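Local coordinates for diaminopropionate ammonia-lyase (Escherichia coli, PDB 4D9I), which catalyses the pyridoxal 5'-phosphate-dependent alpha,beta-elimination of both D- and L-2,3-diaminopropionate to pyruvate and ammonia, working as a homodimer, at residues 111-116 with 183-188; 225-230 with 251-256. All coordinates share one frame; numbering follows the deposited sequence.

Contact 1. Residues 111-116 with 183-188; sequences EKMTFA and GWEVVQ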
ATOM      1  N   GLU B 111      16.526 -20.780  41.524  1.00 51.71           N
ATOM      2  CA  GLU B 111      15.112 -21.137  41.602  1.00 51.98           C
ATOM      3  C   GLU B 111      14.385 -20.485  40.428  1.00 49.58           C
ATOM      4  O   GLU B 111      14.663 -19.329  40.083  1.00 47.40           O
ATOM      5  CB  GLU B 111      14.507 -20.707  42.947  1.00 52.63           C
ATOM      6  N   LYS B 112      13.490 -21.238  39.794  1.00 50.19           N
ATOM      7  CA  LYS B 112      12.754 -20.736  38.643  1.00 48.57           C
ATOM      8  C   LYS B 112      11.693 -19.710  39.054  1.00 46.49           C
ATOM      9  O   LYS B 112      11.050 -19.850  40.102  1.00 48.08           O
ATOM     10  CB  LYS B 112      12.151 -21.885  37.826  1.00 50.91           C
ATOM     11  CG  LYS B 112      13.034 -22.341  36.667  1.00 51.98           C
ATOM     12  N   MET B 113      11.557 -18.674  38.231  1.00 42.91           N
ATOM     13  CA  MET B 113      10.555 -17.615  38.400  1.00 40.91           C
ATOM     14  C   MET B 113       9.396 -17.823  37.419  1.00 39.60           C
ATOM     15  O   MET B 113       9.593 -18.356  36.324  1.00 39.58           O
ATOM     16  CB  MET B 113      11.180 -16.232  38.137  1.00 39.31           C
ATOM     17  CG  MET B 113      12.201 -15.754  39.169  1.00 40.57           C
ATOM     18  SD  MET B 113      12.660 -14.005  38.955  1.00 39.65           S
ATOM     19  CE  MET B 113      11.285 -13.194  39.779  1.00 39.22           C
ATOM     20  N   THR B 114       8.197 -17.400  37.817  1.00 38.50           N
ATOM     21  CA  THR B 114       7.039 -17.381  36.932  1.00 37.79           C
ATOM     22  C   THR B 114       6.539 -15.955  36.799  1.00 35.36           C
ATOM     23  O   THR B 114       6.160 -15.322  37.791  1.00 35.32           O
ATOM     24  CB  THR B 114       5.921 -18.308  37.437  1.00 40.51           C
ATOM     25  OG1 THR B 114       6.449 -19.626  37.573  1.00 42.79           O
ATOM     26  CG2 THR B 114       4.753 -18.335  36.459  1.00 40.86           C
ATOM     27  N   PHE B 115       6.582 -15.445  35.574  1.00 33.21           N
ATOM     28  CA  PHE B 115       6.150 -14.078  35.294  1.00 31.58           C
ATOM     29  C   PHE B 115       4.717 -14.044  34.807  1.00 32.43           C
ATOM     30  O   PHE B 115       4.389 -14.684  33.809  1.00 33.06           O
ATOM     31  CB  PHE B 115       7.068 -13.428  34.259  1.00 29.33           C
ATOM     32  CG  PHE B 115       8.481 -13.309  34.723  1.00 28.89           C
ATOM     33  CD1 PHE B 115       8.810 -12.415  35.735  1.00 28.62           C
ATOM     34  CD2 PHE B 115       9.473 -14.114  34.183  1.00 29.17           C
ATOM     35  CE1 PHE B 115      10.115 -12.307  36.189  1.00 28.91           C
ATOM     36  CE2 PHE B 115      10.782 -14.029  34.644  1.00 29.40           C
ATOM     37  CZ  PHE B 115      11.107 -13.116  35.634  1.00 29.01           C
ATOM     38  N   ALA B 116       3.888 -13.254  35.476  1.00 32.72           N
ATOM     39  CA  ALA B 116       2.452 -13.213  35.176  1.00 34.22           C
ATOM     40  C   ALA B 116       2.043 -11.846  34.639  1.00 33.10           C
ATOM     41  O   ALA B 116       2.420 -10.805  35.190  1.00 31.69           O
ATOM     42  CB  ALA B 116       1.640 -13.584  36.404  1.00 36.86           C
ATOM     43  N   GLY B 183       2.230 -17.242  43.920  1.00 47.35           N
ATOM     44  CA  GLY B 183       3.603 -16.771  44.078  1.00 45.32           C
ATOM     45  C   GLY B 183       4.251 -16.366  42.751  1.00 42.60           C
ATOM     46  O   GLY B 183       5.468 -16.460  42.590  1.00 41.28           O
ATOM     47  N   TRP B 184       3.442 -15.918  41.794  1.00 41.65           N
ATOM     48  CA  TRP B 184       3.987 -15.420  40.524  1.00 39.47           C
ATOM     49  C   TRP B 184       4.409 -13.986  40.641  1.00 37.84           C
ATOM     50  O   TRP B 184       3.925 -13.255  41.501  1.00 38.46           O
ATOM     51  CB  TRP B 184       2.988 -15.599  39.382  1.00 39.43           C
ATOM     52  CG  TRP B 184       2.574 -17.035  39.162  1.00 41.29           C
ATOM     53  CD1 TRP B 184       3.236 -18.188  39.580  1.00 42.17           C
ATOM     54  CD2 TRP B 184       1.394 -17.516  38.439  1.00 42.54           C
ATOM     55  NE1 TRP B 184       2.570 -19.306  39.169  1.00 43.93           N
ATOM     56  CE2 TRP B 184       1.459 -18.977  38.481  1.00 44.30           C
ATOM     57  CE3 TRP B 184       0.336 -16.904  37.774  1.00 42.86           C
ATOM     58  CZ2 TRP B 184       0.485 -19.776  37.896  1.00 46.30           C
ATOM     59  CZ3 TRP B 184      -0.641 -17.717  37.184  1.00 44.50           C
ATOM     60  CH2 TRP B 184      -0.567 -19.116  37.243  1.00 46.44           C
ATOM     61  N   GLU B 185       5.336 -13.582  39.778  1.00 36.14           N
ATOM     62  CA  GLU B 185       5.769 -12.204  39.686  1.00 34.85           C
ATOM     63  C   GLU B 185       4.985 -11.485  38.588  1.00 33.84           C
ATOM     64  O   GLU B 185       5.135 -11.781  37.391  1.00 32.65           O
ATOM     65  CB  GLU B 185       7.269 -12.155  39.384  1.00 34.40           C
ATOM     66  CG  GLU B 185       7.871 -10.762  39.477  1.00 34.09           C
ATOM     67  CD  GLU B 185       8.135 -10.331  40.915  1.00 35.65           C
ATOM     68  OE1 GLU B 185       8.552 -11.169  41.715  1.00 37.07           O
ATOM     69  OE2 GLU B 185       7.932  -9.149  41.251  1.00 36.48           O
ATOM     70  N   VAL B 186       4.136 -10.547  39.002  1.00 34.11           N
ATOM     71  CA  VAL B 186       3.375  -9.707  38.073  1.00 32.76           C
ATOM     72  C   VAL B 186       4.292  -8.740  37.319  1.00 30.84           C
ATOM     73  O   VAL B 186       5.032  -7.968  37.946  1.00 30.22           O
ATOM     74  CB  VAL B 186       2.314  -8.879  38.825  1.00 34.12           C
ATOM     75  CG1 VAL B 186       1.608  -7.913  37.887  1.00 33.46           C
ATOM     76  CG2 VAL B 186       1.306  -9.790  39.506  1.00 36.71           C
ATOM     77  N   VAL B 187       4.237  -8.784  35.982  1.00 29.21           N
ATOM     78  CA  VAL B 187       4.979  -7.833  35.144  1.00 27.86           C
ATOM     79  C   VAL B 187       4.003  -7.065  34.243  1.00 27.85           C
ATOM     80  O   VAL B 187       3.593  -7.566  33.193  1.00 27.80           O
ATOM     81  CB  VAL B 187       6.088  -8.540  34.317  1.00 26.64           C
ATOM     82  CG1 VAL B 187       6.883  -7.534  33.488  1.00 25.23           C
ATOM     83  CG2 VAL B 187       7.013  -9.333  35.248  1.00 27.15           C
ATOM     84  N   GLN B 188       3.600  -5.870  34.682  1.00 28.61           N
ATOM     85  CA  GLN B 188       2.702  -4.998  33.893  1.00 28.61           C
ATOM     86  C   GLN B 188       3.414  -3.729  33.498  1.00 27.86           C
ATOM     87  O   GLN B 188       4.243  -3.221  34.251  1.00 27.56           O
ATOM     88  CB  GLN B 188       1.446  -4.583  34.675  1.00 30.45           C
ATOM     89  CG  GLN B 188       0.419  -5.674  34.911  1.00 32.48           C
ATOM     90  CD  GLN B 188      -0.101  -6.333  33.637  1.00 32.27           C
ATOM     91  OE1 GLN B 188      -0.311  -7.538  33.615  1.00 33.51           O
ATOM     92  NE2 GLN B 188      -0.321  -5.552  32.588  1.00 31.32           N
TER
HETATM   93  O   HOH W   1       7.802 -16.452  40.609  1.00 29.12           O
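With its CG2 anti to the backbone N (OG1 at chi1 -57°), Thr114 sets that methyl on the indole of Trp184, whose own CG stands anti to its carbonyl carbon (chi1 -59°). CG2 sits over one face of the ring system, 3.5 Å from the centroid of the five-membered ring and 13° off its normal, a CH-pi contact displaced toward the rim. Thr114 CB approaches the same ring at Trp184 CD1, 3.4 Å away. Farther along the indole, the six-membered ring takes Ala116 CB obliquely, at 3.8 Å from Trp184 CE3. Replacing Trp184 with an alanine would probably leave the Thr114 methyl without its aromatic face and open a gap beside Ala116 CB, next to Ala179 of helix 168-182.

Phe115 and Glu185 pair across two parallel strands, their side chains on one face of the sheet, and Val187, just past the strand, reaches the phenyl ring. Phe115 CD1 meets Val187 CG2 obliquely at 3.6 Å, and also lies near Glu185 CB; Ile85 and Leu88 of helix 81-93 touch the Phe115 side chain. This is the edge of a four-stranded parallel sheet sandwiched by helices, an alpha/beta arrangement of the fold type II pyridoxal phosphate enzymes, in which the short strand 185-186 is outermost.

Three backbone bonds fix the parallel register. Glu185 N donates to Thr114 O (2.8 Å), Ala116 N to Glu185 O (2.7 Å) and Val187 N to Ala116 O. Before the strands pair, a water takes the place of a direct bond: it accepts from Thr114 N and donates to Gly183 O, which lies 3.1 Å from the water oxygen.

Contact 2. Residues 225-230 with 251-256; sequences THVLLQ and QNLHSI
His254 O is approached by two groups of the facing strand: Val227 N hydrogen-bonds to it at 3.1 Å, and His226 CA makes a CA-H...O contact with it at 3.2 Å. Beside this carbonyl the two histidine side chains run in the same direction. With CG anti to the backbone N (chi1 -171°), the His254 ring is set beside that of His226, the planes at 24° but slid apart, so that they barely overlap. His254 CB sits over one face of the His226 ring, 3.9 Å from its centroid and offset toward the rim. Thr225 OG1 and His226 ND1 form a 2.7 Å hydrogen bond in the imidazole plane, in which either could be the donor; it helps fix the rotation of the ring, and Val370 N in turn holds OG1. His254 NE2 is bonded to Gln308 OE1.

On the same face Leu228 and Ile256 also lie side by side, their CD1 methyls 3.6 Å apart. On the reverse face Val227 lies beside Ser255, CG1 to CB 3.8 Å. Four backbone bonds join the strands; Ile256 N to Val227 O, at 2.8 Å, is one of them. Strand axes 14° apart and 4.6 Å at closest approach confirm parallel pairing, and helix 235-248 connects them, touching Leu253 and Ser255: a beta-alpha-beta crossover within the larger sheet of this fold type II enzyme.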
ATOM      1  N   THR B 225      12.157  18.975  15.212  1.00 27.91           N
ATOM      2  CA  THR B 225      11.367  20.047  15.800  1.00 28.86           C
ATOM      3  C   THR B 225      10.138  19.495  16.535  1.00 27.87           C
ATOM      4  O   THR B 225       9.649  20.123  17.488  1.00 29.07           O
ATOM      5  CB  THR B 225      10.867  21.026  14.716  1.00 29.42           C
ATOM      6  OG1 THR B 225      10.192  20.276  13.701  1.00 27.43           O
ATOM      7  CG2 THR B 225      12.033  21.798  14.099  1.00 30.88           C
ATOM      8  N   HIS B 226       9.635  18.346  16.071  1.00 26.05           N
ATOM      9  CA  HIS B 226       8.412  17.721  16.594  1.00 25.38           C
ATOM     10  C   HIS B 226       8.595  16.263  16.880  1.00 23.99           C
ATOM     11  O   HIS B 226       9.447  15.616  16.269  1.00 23.40           O
ATOM     12  CB  HIS B 226       7.272  17.832  15.571  1.00 24.95           C
ATOM     13  CG  HIS B 226       6.849  19.243  15.288  1.00 26.49           C
ATOM     14  ND1 HIS B 226       7.632  20.110  14.623  1.00 27.71           N
ATOM     15  CD2 HIS B 226       5.690  19.936  15.619  1.00 27.66           C
ATOM     16  CE1 HIS B 226       7.014  21.309  14.525  1.00 29.22           C
ATOM     17  NE2 HIS B 226       5.828  21.209  15.146  1.00 29.38           N
ATOM     18  N   VAL B 227       7.783  15.737  17.804  1.00 23.76           N
ATOM     19  CA  VAL B 227       7.600  14.292  17.950  1.00 22.77           C
ATOM     20  C   VAL B 227       6.125  13.979  18.238  1.00 22.79           C
ATOM     21  O   VAL B 227       5.474  14.655  19.058  1.00 23.63           O
ATOM     22  CB  VAL B 227       8.565  13.661  18.989  1.00 22.85           C
ATOM     23  CG1 VAL B 227       8.338  14.214  20.397  1.00 24.06           C
ATOM     24  CG2 VAL B 227       8.465  12.134  18.977  1.00 21.21           C
ATOM     25  N   LEU B 228       5.593  13.004  17.503  1.00 21.59           N
ATOM     26  CA  LEU B 228       4.267  12.490  17.759  1.00 21.84           C
ATOM     27  C   LEU B 228       4.410  11.161  18.471  1.00 21.17           C
ATOM     28  O   LEU B 228       5.122  10.261  18.006  1.00 20.87           O
ATOM     29  CB  LEU B 228       3.443  12.358  16.469  1.00 21.84           C
ATOM     30  CG  LEU B 228       2.729  13.680  16.097  1.00 23.24           C
ATOM     31  CD1 LEU B 228       3.715  14.681  15.505  1.00 23.63           C
ATOM     32  CD2 LEU B 228       1.564  13.468  15.128  1.00 23.79           C
ATOM     33  N   LEU B 229       3.740  11.047  19.607  1.00 21.40           N
ATOM     34  CA  LEU B 229       3.836   9.855  20.417  1.00 20.54           C
ATOM     35  C   LEU B 229       2.433   9.341  20.735  1.00 21.39           C
ATOM     36  O   LEU B 229       1.672   9.992  21.461  1.00 22.43           O
ATOM     37  CB  LEU B 229       4.632  10.166  21.713  1.00 20.68           C
ATOM     38  CG  LEU B 229       6.118  10.545  21.557  1.00 20.35           C
ATOM     39  CD1 LEU B 229       6.700  11.058  22.884  1.00 21.30           C
ATOM     40  CD2 LEU B 229       6.924   9.352  21.043  1.00 19.10           C
ATOM     41  N   GLN B 230       2.095   8.172  20.206  1.00 20.96           N
ATOM     42  CA  GLN B 230       0.821   7.535  20.528  1.00 21.96           C
ATOM     43  C   GLN B 230       0.857   7.018  21.963  1.00 22.48           C
ATOM     44  O   GLN B 230       1.899   6.564  22.427  1.00 22.01           O
ATOM     45  CB  GLN B 230       0.469   6.404  19.544  1.00 21.30           C
ATOM     46  CG  GLN B 230       1.474   5.257  19.424  1.00 20.46           C
ATOM     47  CD  GLN B 230       2.536   5.533  18.364  1.00 19.56           C
ATOM     48  OE1 GLN B 230       3.409   6.366  18.565  1.00 19.51           O
ATOM     49  NE2 GLN B 230       2.454   4.842  17.237  1.00 19.07           N
ATOM     50  N   GLN B 251      11.412  22.826  25.946  1.00 46.54           N
ATOM     51  CA  GLN B 251      11.045  24.056  25.239  1.00 47.99           C
ATOM     52  C   GLN B 251      11.277  23.933  23.732  1.00 46.56           C
ATOM     53  O   GLN B 251      10.476  24.429  22.958  1.00 47.13           O
ATOM     54  CB  GLN B 251      11.780  25.299  25.801  1.00 51.64           C
ATOM     55  CG  GLN B 251      11.462  25.643  27.254  1.00 54.04           C
ATOM     56  CD  GLN B 251      12.172  24.747  28.267  1.00 53.70           C
ATOM     57  OE1 GLN B 251      12.953  23.864  27.906  1.00 52.31           O
ATOM     58  NE2 GLN B 251      11.881  24.954  29.537  1.00 55.98           N
ATOM     59  N   ASN B 252      12.343  23.248  23.307  1.00 45.63           N
ATOM     60  CA  ASN B 252      12.642  23.141  21.857  1.00 44.02           C
ATOM     61  C   ASN B 252      12.116  21.894  21.165  1.00 39.88           C
ATOM     62  O   ASN B 252      12.499  21.585  20.030  1.00 38.69           O
ATOM     63  CB  ASN B 252      14.134  23.260  21.565  1.00 46.01           C
ATOM     64  CG  ASN B 252      14.768  24.415  22.267  1.00 49.96           C
ATOM     65  OD1 ASN B 252      15.763  24.241  22.969  1.00 52.02           O
ATOM     66  ND2 ASN B 252      14.191  25.600  22.113  1.00 52.08           N
ATOM     67  N   LEU B 253      11.235  21.174  21.837  1.00 37.45           N
ATOM     68  CA  LEU B 253      10.635  20.016  21.208  1.00 33.89           C
ATOM     69  C   LEU B 253       9.119  20.096  21.281  1.00 33.02           C
ATOM     70  O   LEU B 253       8.523  20.110  22.364  1.00 33.76           O
ATOM     71  CB  LEU B 253      11.178  18.710  21.804  1.00 32.27           C
ATOM     72  CG  LEU B 253      10.752  17.373  21.175  1.00 29.78           C
ATOM     73  CD1 LEU B 253      10.930  17.325  19.652  1.00 28.87           C
ATOM     74  CD2 LEU B 253      11.501  16.227  21.840  1.00 28.90           C
ATOM     75  N   HIS B 254       8.499  20.160  20.113  1.00 31.62           N
ATOM     76  CA  HIS B 254       7.053  20.247  20.055  1.00 31.25           C
ATOM     77  C   HIS B 254       6.500  18.850  20.051  1.00 28.98           C
ATOM     78  O   HIS B 254       6.439  18.197  19.016  1.00 27.45           O
ATOM     79  CB  HIS B 254       6.592  21.050  18.841  1.00 31.71           C
ATOM     80  CG  HIS B 254       5.115  21.361  18.855  1.00 32.28           C
ATOM     81  ND1 HIS B 254       4.642  22.603  18.705  1.00 34.06           N
ATOM     82  CD2 HIS B 254       4.000  20.529  19.021  1.00 31.17           C
ATOM     83  CE1 HIS B 254       3.296  22.581  18.762  1.00 34.33           C
ATOM     84  NE2 HIS B 254       2.906  21.314  18.973  1.00 32.56           N
ATOM     85  N   SER B 255       6.138  18.371  21.236  1.00 28.93           N
ATOM     86  CA  SER B 255       5.693  17.001  21.386  1.00 27.16           C
ATOM     87  C   SER B 255       4.183  16.936  21.395  1.00 27.27           C
ATOM     88  O   SER B 255       3.515  17.716  22.077  1.00 28.93           O
ATOM     89  CB  SER B 255       6.255  16.380  22.680  1.00 27.35           C
ATOM     90  OG  SER B 255       5.908  17.163  23.803  1.00 29.09           O
ATOM     91  N   ILE B 256       3.663  15.966  20.661  1.00 25.71           N
ATOM     92  CA  ILE B 256       2.242  15.784  20.503  1.00 26.08           C
ATOM     93  C   ILE B 256       1.903  14.344  20.888  1.00 25.08           C
ATOM     94  O   ILE B 256       2.384  13.405  20.266  1.00 23.81           O
ATOM     95  CB  ILE B 256       1.795  16.052  19.038  1.00 25.69           C
ATOM     96  CG1 ILE B 256       2.157  17.484  18.608  1.00 26.98           C
ATOM     97  CG2 ILE B 256       0.302  15.875  18.912  1.00 26.39           C
ATOM     98  CD1 ILE B 256       2.354  17.636  17.107  1.00 26.27           C
TER

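How the contacts relate
Contact 1 closes before contact 2 opens along the chain, and the two lie on opposite sides of its centre, with their own centres 36 Å apart and nearest atoms about 15 Å apart. They share no strand. Contact 1 joins strands 114-118 and 185-186 at the margin of the four-stranded parallel sheet, whereas contact 2 pairs neighbouring strands 226-230 and 254-260 inside the mixed seven-stranded sheet. Both sheets nevertheless belong to the one fold type II chain. The separation is consistent with the two-domain build of fold type II enzymes, where the cofactor typically sits between a smaller and a larger sheet domain.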